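NAD-dependent aldehyde dehydrogenase (Sinorhizobium meliloti, PDB 3U4J) probably oxidises aldehydes to carboxylic acids with NAD or NADP as electron acceptor, as a tetrameric member of the aldehyde dehydrogenase family that binds calcium in the crystal. Local coordinates at residues K93-I98 / L130-A135. Sequence-based numbering, arbitrary orientation.
Sequences KVADLI and LWSYAA
Trp131 lays one face of its indole against Val94 and Ile98. Its CB meets Ala95 CB at 3.7 Å; Ala95 and Trp131 are the nearest CA pair between 93-98 and 130-135, 5.3 Å apart. CG sits anti to the carbonyl carbon (chi1 -86°), and the indole beyond it turns one face to Val94 and Ile98. Ile98 CD1 lies over the face of the five-membered ring in a CH-pi contact, nearest to Trp131 CD1 at 3.5 Å. Further out, Val94 CG1 stands almost straight above the six-membered ring, 3.7 Å from its centroid and 10° off the normal; CE3 and CZ3 meet both CB and CG1 of Val94, and CH2 touches CG1. Helices 84-100 and 117-138 belong to the helical layer beside the Rossmann-like sheet that in aldehyde dehydrogenases carries the cofactor, probably here too; segments 93-98 and 130-135 run antiparallel (167°), axes 8.5 Å apart at closest approach. Leu207 and Pro183 also pack on the Trp131 side chain, while NE1 makes a weak hydrogen bond to Ser179 OG. An alanine in place of Trp131 would probably leave Val94 CG1 and Ile98 CD1 facing a gap. Ser132 OG comes 3.3 Å from Ala95 CB but hydrogen-bonds back to Ala128 O in its own helix.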
loop_
_atom_site.group_PDB
_atom_site.type_symbol
_atom_site.label_atom_id
_atom_site.label_comp_id
_atom_site.label_asym_id
_atom_site.label_seq_id
_atom_site.Cartn_x
_atom_site.Cartn_y
_atom_site.Cartn_z
ATOM N N LYS A 93 17.748 13.848 15.040
ATOM C CA LYS A 93 18.746 14.732 15.655
ATOM C C LYS A 93 19.062 15.924 14.766
ATOM O O LYS A 93 19.224 17.031 15.267
ATOM C CB LYS A 93 20.035 13.984 16.032
ATOM C CG LYS A 93 19.868 13.024 17.214
ATOM C CD LYS A 93 21.153 12.265 17.453
ATOM C CE LYS A 93 20.969 11.205 18.485
ATOM N NZ LYS A 93 22.254 10.984 19.209
ATOM N N VAL A 94 19.167 15.698 13.454
ATOM C CA VAL A 94 19.303 16.811 12.498
ATOM C C VAL A 94 18.089 17.753 12.560
ATOM O O VAL A 94 18.249 18.969 12.616
ATOM C CB VAL A 94 19.480 16.316 11.045
ATOM C CG1 VAL A 94 19.608 17.497 10.061
ATOM C CG2 VAL A 94 20.690 15.373 10.931
ATOM N N ALA A 95 16.877 17.204 12.490
ATOM C CA ALA A 95 15.671 18.040 12.602
ATOM C C ALA A 95 15.687 18.882 13.884
ATOM O O ALA A 95 15.399 20.101 13.844
ATOM C CB ALA A 95 14.414 17.179 12.534
ATOM N N ASP A 96 16.068 18.264 15.006
ATOM C CA ASP A 96 16.259 19.021 16.275
ATOM C C ASP A 96 17.292 20.129 16.172
ATOM O O ASP A 96 17.084 21.197 16.712
ATOM C CB ASP A 96 16.681 18.115 17.438
ATOM C CG ASP A 96 15.549 17.246 17.924
ATOM O OD1 ASP A 96 14.377 17.571 17.636
ATOM O OD2 ASP A 96 15.834 16.225 18.576
ATOM N N LEU A 97 18.430 19.851 15.538
ATOM C CA LEU A 97 19.454 20.891 15.345
ATOM C C LEU A 97 18.997 22.053 14.483
ATOM O O LEU A 97 19.362 23.199 14.748
ATOM C CB LEU A 97 20.731 20.291 14.733
ATOM C CG LEU A 97 21.582 19.608 15.785
ATOM C CD1 LEU A 97 22.544 18.636 15.074
ATOM C CD2 LEU A 97 22.315 20.619 16.655
ATOM N N ILE A 98 18.248 21.749 13.422
ATOM C CA ILE A 98 17.670 22.795 12.557
ATOM C C ILE A 98 16.846 23.803 13.386
ATOM O O ILE A 98 17.028 25.024 13.270
ATOM C CB ILE A 98 16.847 22.189 11.417
ATOM C CG1 ILE A 98 17.787 21.387 10.477
ATOM C CG2 ILE A 98 16.111 23.324 10.631
ATOM C CD1 ILE A 98 17.037 20.568 9.436
ATOM N N LEU A 130 10.198 18.785 7.420
ATOM C CA LEU A 130 10.536 17.854 6.351
ATOM C C LEU A 130 11.455 16.759 6.842
ATOM O O LEU A 130 11.227 15.584 6.540
ATOM C CB LEU A 130 11.181 18.562 5.171
ATOM C CG LEU A 130 10.259 19.428 4.292
ATOM C CD1 LEU A 130 11.154 20.362 3.446
ATOM C CD2 LEU A 130 9.367 18.585 3.396
ATOM N N TRP A 131 12.481 17.154 7.587
ATOM C CA TRP A 131 13.447 16.196 8.115
ATOM C C TRP A 131 12.701 15.277 9.090
ATOM O O TRP A 131 12.917 14.076 9.062
ATOM C CB TRP A 131 14.642 16.903 8.803
ATOM C CG TRP A 131 15.731 17.271 7.835
ATOM C CD1 TRP A 131 15.769 18.394 7.015
ATOM C CD2 TRP A 131 16.912 16.520 7.542
ATOM N NE1 TRP A 131 16.912 18.371 6.233
ATOM C CE2 TRP A 131 17.635 17.241 6.551
ATOM C CE3 TRP A 131 17.441 15.298 8.021
ATOM C CZ2 TRP A 131 18.850 16.785 6.037
ATOM C CZ3 TRP A 131 18.659 14.846 7.504
ATOM C CH2 TRP A 131 19.346 15.582 6.514
ATOM N N SER A 132 11.800 15.821 9.922
ATOM C CA SER A 132 11.075 14.966 10.875
ATOM C C SER A 132 10.145 13.982 10.199
ATOM O O SER A 132 10.089 12.828 10.588
ATOM C CB SER A 132 10.254 15.772 11.891
ATOM O OG SER A 132 11.104 16.670 12.571
ATOM N N TYR A 133 9.381 14.456 9.225
ATOM C CA TYR A 133 8.495 13.579 8.460
ATOM C C TYR A 133 9.276 12.419 7.831
ATOM O O TYR A 133 8.857 11.249 7.898
ATOM C CB TYR A 133 7.738 14.353 7.354
ATOM C CG TYR A 133 6.968 13.384 6.470
ATOM C CD1 TYR A 133 5.642 13.030 6.749
ATOM C CD2 TYR A 133 7.584 12.789 5.365
ATOM C CE1 TYR A 133 4.973 12.105 5.934
ATOM C CE2 TYR A 133 6.917 11.855 4.566
ATOM C CZ TYR A 133 5.630 11.525 4.861
ATOM O OH TYR A 133 5.008 10.592 4.064
ATOM N N ALA A 134 10.396 12.747 7.182
ATOM C CA ALA A 134 11.196 11.733 6.456
ATOM C C ALA A 134 11.819 10.753 7.427
ATOM O O ALA A 134 11.846 9.543 7.184
ATOM C CB ALA A 134 12.290 12.437 5.621
ATOM N N ALA A 135 12.296 11.274 8.558
ATOM C CA ALA A 135 12.862 10.399 9.603
ATOM C C ALA A 135 11.818 9.408 10.092
ATOM O O ALA A 135 12.126 8.245 10.324
ATOM C CB ALA A 135 13.401 11.229 10.777
#